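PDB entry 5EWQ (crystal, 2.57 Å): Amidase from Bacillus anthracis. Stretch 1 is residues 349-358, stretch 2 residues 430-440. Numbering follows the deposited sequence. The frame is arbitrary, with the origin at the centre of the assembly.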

ATOM      1  N   TYR A 349      23.849 -13.094 -10.715  1.00 96.59           N
ATOM      2  CA  TYR A 349      22.621 -13.613 -10.123  1.00 87.77           C
ATOM      3  C   TYR A 349      22.855 -13.847  -8.637  1.00 87.10           C
ATOM      4  O   TYR A 349      23.404 -14.875  -8.233  1.00 95.04           O
ATOM      5  CB  TYR A 349      22.181 -14.902 -10.826  1.00 80.10           C
ATOM      6  CG  TYR A 349      21.246 -15.802 -10.039  1.00 72.17           C
ATOM      7  CD1 TYR A 349      20.094 -15.305  -9.437  1.00 76.98           C
ATOM      8  CD2 TYR A 349      21.511 -17.160  -9.925  1.00 80.67           C
ATOM      9  CE1 TYR A 349      19.246 -16.139  -8.731  1.00 80.28           C
ATOM     10  CE2 TYR A 349      20.672 -17.997  -9.225  1.00 75.32           C
ATOM     11  CZ  TYR A 349      19.546 -17.482  -8.629  1.00 80.91           C
ATOM     12  OH  TYR A 349      18.713 -18.323  -7.933  1.00 85.93           O
ATOM     13  N   ILE A 350      22.448 -12.874  -7.828  1.00 81.23           N
ATOM     14  CA  ILE A 350      22.643 -12.930  -6.386  1.00 72.86           C
ATOM     15  C   ILE A 350      21.507 -13.688  -5.714  1.00 70.49           C
ATOM     16  O   ILE A 350      20.353 -13.270  -5.786  1.00 86.34           O
ATOM     17  CB  ILE A 350      22.732 -11.514  -5.775  1.00 72.40           C
ATOM     18  CG1 ILE A 350      23.868 -10.722  -6.422  1.00 75.01           C
ATOM     19  CG2 ILE A 350      22.897 -11.590  -4.258  1.00 73.14           C
ATOM     20  CD1 ILE A 350      24.020  -9.336  -5.864  1.00 75.61           C
ATOM     21  N   GLN A 351      21.835 -14.803  -5.068  1.00 72.25           N
ATOM     22  CA  GLN A 351      20.841 -15.586  -4.343  1.00 70.50           C
ATOM     23  C   GLN A 351      20.965 -15.358  -2.839  1.00 83.72           C
ATOM     24  O   GLN A 351      21.880 -15.873  -2.194  1.00 82.94           O
ATOM     25  CB  GLN A 351      20.979 -17.075  -4.672  1.00 72.15           C
ATOM     26  CG  GLN A 351      19.964 -17.958  -3.959  1.00 86.16           C
ATOM     27  CD  GLN A 351      19.790 -19.307  -4.626  1.00 93.85           C
ATOM     28  OE1 GLN A 351      20.271 -19.531  -5.737  1.00 99.56           O
ATOM     29  NE2 GLN A 351      19.095 -20.214  -3.950  1.00 86.68           N
ATOM     30  N   LEU A 352      20.040 -14.576  -2.293  1.00 78.70           N
ATOM     31  CA  LEU A 352      20.030 -14.266  -0.869  1.00 68.46           C
ATOM     32  C   LEU A 352      19.748 -15.514  -0.042  1.00 74.56           C
ATOM     33  O   LEU A 352      18.999 -16.396  -0.466  1.00 73.93           O
ATOM     34  CB  LEU A 352      18.990 -13.184  -0.565  1.00 65.20           C
ATOM     35  CG  LEU A 352      19.468 -11.732  -0.490  1.00 71.24           C
ATOM     36  CD1 LEU A 352      20.457 -11.416  -1.596  1.00 73.77           C
ATOM     37  CD2 LEU A 352      18.281 -10.782  -0.556  1.00 62.07           C
ATOM     38  N   ASN A 353      20.352 -15.585   1.140  1.00 79.38           N
ATOM     39  CA  ASN A 353      20.167 -16.727   2.027  1.00 84.84           C
ATOM     40  C   ASN A 353      19.248 -16.401   3.198  1.00 76.84           C
ATOM     41  O   ASN A 353      19.567 -15.558   4.035  1.00 72.96           O
ATOM     42  CB  ASN A 353      21.518 -17.220   2.546  1.00 91.35           C
ATOM     43  CG  ASN A 353      21.385 -18.402   3.488  1.00 94.74           C
ATOM     44  OD1 ASN A 353      21.292 -18.233   4.704  1.00 92.25           O
ATOM     45  ND2 ASN A 353      21.374 -19.606   2.928  1.00102.06           N
ATOM     46  N   ASN A 354      18.103 -17.076   3.249  1.00 76.10           N
ATOM     47  CA  ASN A 354      17.139 -16.870   4.320  1.00 89.05           C
ATOM     48  C   ASN A 354      17.376 -17.827   5.483  1.00 93.95           C
ATOM     49  O   ASN A 354      16.628 -18.786   5.672  1.00103.36           O
ATOM     50  CB  ASN A 354      15.712 -17.034   3.793  1.00 90.00           C
ATOM     51  CG  ASN A 354      15.400 -16.089   2.649  1.00 90.11           C
ATOM     52  OD1 ASN A 354      15.941 -14.987   2.573  1.00 92.98           O
ATOM     53  ND2 ASN A 354      14.523 -16.519   1.749  1.00 90.47           N
ATOM     54  N   GLY A 355      18.424 -17.564   6.256  1.00 90.03           N
ATOM     55  CA  GLY A 355      18.767 -18.408   7.384  1.00 74.86           C
ATOM     56  C   GLY A 355      18.704 -17.672   8.707  1.00 75.10           C
ATOM     57  O   GLY A 355      19.276 -16.593   8.858  1.00 76.09           O
ATOM     58  N   GLY A 356      17.997 -18.256   9.671  1.00 74.96           N
ATOM     59  CA  GLY A 356      17.889 -17.679  10.998  1.00 75.44           C
ATOM     60  C   GLY A 356      16.989 -16.459  11.057  1.00 78.93           C
ATOM     61  O   GLY A 356      16.852 -15.832  12.108  1.00 72.02           O
ATOM     62  N   VAL A 357      16.374 -16.123   9.929  1.00 74.33           N
ATOM     63  CA  VAL A 357      15.472 -14.980   9.859  1.00 76.29           C
ATOM     64  C   VAL A 357      14.022 -15.438   9.974  1.00 68.30           C
ATOM     65  O   VAL A 357      13.413 -15.864   8.993  1.00 68.94           O
ATOM     66  CB  VAL A 357      15.663 -14.189   8.551  1.00 77.80           C
ATOM     67  CG1 VAL A 357      14.780 -12.952   8.544  1.00 76.87           C
ATOM     68  CG2 VAL A 357      17.124 -13.805   8.377  1.00 80.43           C
ATOM     69  N   ASP A 358      13.477 -15.350  11.183  1.00 65.20           N
ATOM     70  CA  ASP A 358      12.121 -15.815  11.452  1.00 68.48           C
ATOM     71  C   ASP A 358      11.086 -14.742  11.129  1.00 73.17           C
ATOM     72  O   ASP A 358      11.371 -13.547  11.208  1.00 67.29           O
ATOM     73  CB  ASP A 358      11.993 -16.251  12.914  1.00 77.69           C
ATOM     74  CG  ASP A 358      10.595 -16.720  13.264  1.00 80.87           C
ATOM     75  OD1 ASP A 358      10.321 -17.931  13.127  1.00 89.69           O
ATOM     76  OD2 ASP A 358       9.770 -15.877  13.675  1.00 67.06           O
ATOM     77  N   GLU A 430      19.853  -9.027  12.953  1.00 84.68           N
ATOM     78  CA  GLU A 430      21.295  -9.042  12.742  1.00 81.62           C
ATOM     79  C   GLU A 430      21.688  -9.906  11.547  1.00 81.02           C
ATOM     80  O   GLU A 430      22.686  -9.638  10.881  1.00 91.36           O
ATOM     81  CB  GLU A 430      22.013  -9.530  14.003  1.00 86.35           C
ATOM     82  CG  GLU A 430      21.949  -8.552  15.165  1.00 95.32           C
ATOM     83  CD  GLU A 430      22.634  -9.078  16.411  1.00108.27           C
ATOM     84  OE1 GLU A 430      22.698 -10.314  16.580  1.00111.37           O
ATOM     85  OE2 GLU A 430      23.112  -8.255  17.220  1.00109.05           O
ATOM     86  N   ASN A 431      20.898 -10.942  11.279  1.00 79.60           N
ATOM     87  CA  ASN A 431      21.149 -11.814  10.135  1.00 87.05           C
ATOM     88  C   ASN A 431      20.786 -11.144   8.814  1.00 81.54           C
ATOM     89  O   ASN A 431      21.578 -11.137   7.872  1.00 76.40           O
ATOM     90  CB  ASN A 431      20.372 -13.124  10.280  1.00 88.51           C
ATOM     91  CG  ASN A 431      20.948 -14.028  11.352  1.00 93.20           C
ATOM     92  OD1 ASN A 431      21.728 -13.590  12.196  1.00102.35           O
ATOM     93  ND2 ASN A 431      20.562 -15.298  11.324  1.00 92.56           N
ATOM     94  N   ALA A 432      19.583 -10.580   8.757  1.00 78.84           N
ATOM     95  CA  ALA A 432      19.086  -9.943   7.544  1.00 80.85           C
ATOM     96  C   ALA A 432      19.894  -8.699   7.187  1.00 82.63           C
ATOM     97  O   ALA A 432      20.199  -8.460   6.018  1.00 85.22           O
ATOM     98  CB  ALA A 432      17.615  -9.589   7.699  1.00 78.44           C
ATOM     99  N   LYS A 433      20.237  -7.911   8.201  1.00 80.85           N
ATOM    100  CA  LYS A 433      20.988  -6.677   7.992  1.00 76.08           C
ATOM    101  C   LYS A 433      22.395  -6.975   7.481  1.00 77.88           C
ATOM    102  O   LYS A 433      22.924  -6.252   6.639  1.00 82.93           O
ATOM    103  CB  LYS A 433      21.052  -5.865   9.287  1.00 76.20           C
ATOM    104  CG  LYS A 433      21.543  -4.438   9.116  1.00 91.63           C
ATOM    105  CD  LYS A 433      21.436  -3.665  10.421  1.00104.91           C
ATOM    106  CE  LYS A 433      21.869  -2.218  10.250  1.00114.44           C
ATOM    107  NZ  LYS A 433      21.756  -1.453  11.524  1.00117.88           N
ATOM    108  N   LYS A 434      22.992  -8.046   7.992  1.00 80.40           N
ATOM    109  CA  LYS A 434      24.322  -8.459   7.559  1.00 82.85           C
ATOM    110  C   LYS A 434      24.276  -9.060   6.160  1.00 84.03           C
ATOM    111  O   LYS A 434      25.183  -8.853   5.353  1.00 87.64           O
ATOM    112  CB  LYS A 434      24.923  -9.464   8.545  1.00 86.01           C
ATOM    113  N   GLU A 435      23.211  -9.806   5.877  1.00 78.59           N
ATOM    114  CA  GLU A 435      23.033 -10.430   4.572  1.00 81.52           C
ATOM    115  C   GLU A 435      22.859  -9.381   3.479  1.00 78.36           C
ATOM    116  O   GLU A 435      23.385  -9.525   2.376  1.00 76.40           O
ATOM    117  CB  GLU A 435      21.828 -11.374   4.591  1.00 77.53           C
ATOM    118  CG  GLU A 435      21.557 -12.068   3.264  1.00 73.17           C
ATOM    119  CD  GLU A 435      22.677 -13.003   2.852  1.00 92.10           C
ATOM    120  OE1 GLU A 435      22.617 -14.197   3.211  1.00 95.85           O
ATOM    121  OE2 GLU A 435      23.615 -12.546   2.165  1.00 92.56           O
ATOM    122  N   LEU A 436      22.120  -8.323   3.797  1.00 82.01           N
ATOM    123  CA  LEU A 436      21.879  -7.241   2.848  1.00 79.64           C
ATOM    124  C   LEU A 436      23.133  -6.402   2.634  1.00 94.72           C
ATOM    125  O   LEU A 436      23.526  -6.139   1.498  1.00109.74           O
ATOM    126  CB  LEU A 436      20.727  -6.355   3.328  1.00 68.89           C
ATOM    127  CG  LEU A 436      19.337  -6.662   2.761  1.00 74.30           C
ATOM    128  CD1 LEU A 436      18.997  -8.136   2.902  1.00 74.66           C
ATOM    129  CD2 LEU A 436      18.284  -5.803   3.442  1.00 66.01           C
ATOM    130  N   ASN A 437      23.764  -5.991   3.730  1.00 86.45           N
ATOM    131  CA  ASN A 437      24.975  -5.178   3.664  1.00 83.77           C
ATOM    132  C   ASN A 437      26.133  -5.908   2.995  1.00 84.10           C
ATOM    133  O   ASN A 437      27.080  -5.279   2.520  1.00 88.20           O
ATOM    134  CB  ASN A 437      25.391  -4.728   5.065  1.00 86.23           C
ATOM    135  CG  ASN A 437      24.417  -3.743   5.673  1.00 88.17           C
ATOM    136  OD1 ASN A 437      23.805  -2.940   4.966  1.00 82.70           O
ATOM    137  ND2 ASN A 437      24.265  -3.798   6.991  1.00 87.55           N
ATOM    138  N   LYS A 438      26.053  -7.235   2.963  1.00 83.99           N
ATOM    139  CA  LYS A 438      27.061  -8.059   2.305  1.00 91.27           C
ATOM    140  C   LYS A 438      27.173  -7.704   0.826  1.00 94.07           C
ATOM    141  O   LYS A 438      28.252  -7.776   0.238  1.00105.22           O
ATOM    142  CB  LYS A 438      26.725  -9.545   2.470  1.00 87.72           C
ATOM    143  CG  LYS A 438      27.699 -10.489   1.784  1.00 89.25           C
ATOM    144  CD  LYS A 438      27.236 -11.933   1.891  1.00 88.62           C
ATOM    145  CE  LYS A 438      28.172 -12.869   1.144  1.00 93.22           C
ATOM    146  NZ  LYS A 438      27.711 -14.284   1.211  1.00 91.21           N
ATOM    147  N   TYR A 439      26.051  -7.312   0.232  1.00 82.34           N
ATOM    148  CA  TYR A 439      26.023  -6.937  -1.175  1.00 87.27           C
ATOM    149  C   TYR A 439      25.891  -5.427  -1.349  1.00 90.19           C
ATOM    150  O   TYR A 439      26.543  -4.837  -2.207  1.00 97.30           O
ATOM    151  CB  TYR A 439      24.879  -7.654  -1.894  1.00 78.01           C
ATOM    152  CG  TYR A 439      24.915  -9.158  -1.744  1.00 78.54           C
ATOM    153  CD1 TYR A 439      25.807  -9.928  -2.480  1.00 81.73           C
ATOM    154  CD2 TYR A 439      24.058  -9.809  -0.866  1.00 76.68           C
ATOM    155  CE1 TYR A 439      25.845 -11.303  -2.344  1.00 81.84           C
ATOM    156  CE2 TYR A 439      24.088 -11.184  -0.725  1.00 77.43           C
ATOM    157  CZ  TYR A 439      24.984 -11.925  -1.466  1.00 80.04           C
ATOM    158  OH  TYR A 439      25.017 -13.294  -1.329  1.00 81.03           O
ATOM    159  N   LEU A 440      25.051  -4.808  -0.524  1.00 79.97           N
ATOM    160  CA  LEU A 440      24.778  -3.377  -0.637  1.00 78.25           C
ATOM    161  C   LEU A 440      25.969  -2.513  -0.223  1.00 85.03           C
ATOM    162  O   LEU A 440      26.482  -1.729  -1.022  1.00 95.95           O
ATOM    163  CB  LEU A 440      23.553  -2.998   0.202  1.00 75.92           C
ATOM    164  CG  LEU A 440      22.173  -3.135  -0.450  1.00 71.05           C
ATOM    165  CD1 LEU A 440      21.792  -4.591  -0.661  1.00 72.13           C
ATOM    166  CD2 LEU A 440      21.118  -2.422   0.380  1.00 68.70           C
TER

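The best-formed polar link between the two stretches joins a side chain of the helix to the backbone of the extended segment. Asn-431 ND2 donates to Gly-355 O at 3.1 Å, with an N-H...O angle of 158°. An amide NH2 is a good donor to a carbonyl, and the CB of Asn-431 points toward stretch 1, which brings the amide within reach. The same nitrogen lies close to the next residue: Gly-356 CA is 3.6 Å from Asn-431 ND2. An ideal CB on Gly-356 would point toward the helix and lie 2.4 Å from Asn-431 ND2, a clash. Gly-356 also has a positive phi of 74°, which by itself favours glycine.

The second polar link is weak. Asn-353 N donates to Glu-435 OE1 at 3.4 Å, with an angle of 142°. The carboxylate oxygen also lies near Asn-353 CB, 3.3 Å from Glu-435 OE1. Asn-353 O is 3.4 Å from Glu-435 OE1 as well, but both atoms are acceptors and no hydrogen bond forms between them. Here too a helix side chain reaches a backbone group of stretch 1.

Stretch 1 has no regular helix or strand. Stretch 2 carries on a helix that begins earlier in the chain. The two chains run in opposite senses: Val-357 lies nearest Asn-431, Leu-352 nearest Glu-435 and Ile-350 nearest Tyr-439, with CA-CA distances of 6.5, 7.3 and 8.6 Å. Asn-431, Glu-435 and Tyr-439 are spaced four residues apart, and all three point their CB toward stretch 1. In a helix that spacing, about one turn, puts Asn-431 and Glu-435 on the same side.

Apolar packing is centred on Tyr-439, which has the largest area covered by the other stretch. The methyl Ile-350 CG2 sits over one face of its ring, 3.5 Å from the centroid of the Tyr-439 ring and 13° off the normal. This is a CH-pi contact, in which a slightly positive methyl meets the pi cloud. Leu-352 approaches the same ring obliquely, with Leu-352 CD1 3.7 Å from Tyr-439 CE2. The other methyl of Leu-352 makes a looser contact, Leu-352 CD2 to Leu-436 CD1 at 4.4 Å. The CB of Leu-352 points sideways, but the end of the side chain comes nearer stretch 2.

At the other end, Val-357 packs beside the Asn-431 amide contact. Val-357 CG2 lies 3.8 Å from Asn-431 CB and 4.3 Å from Ala-432 CB. Together the two stretches bury 424 Å², summed over both sides.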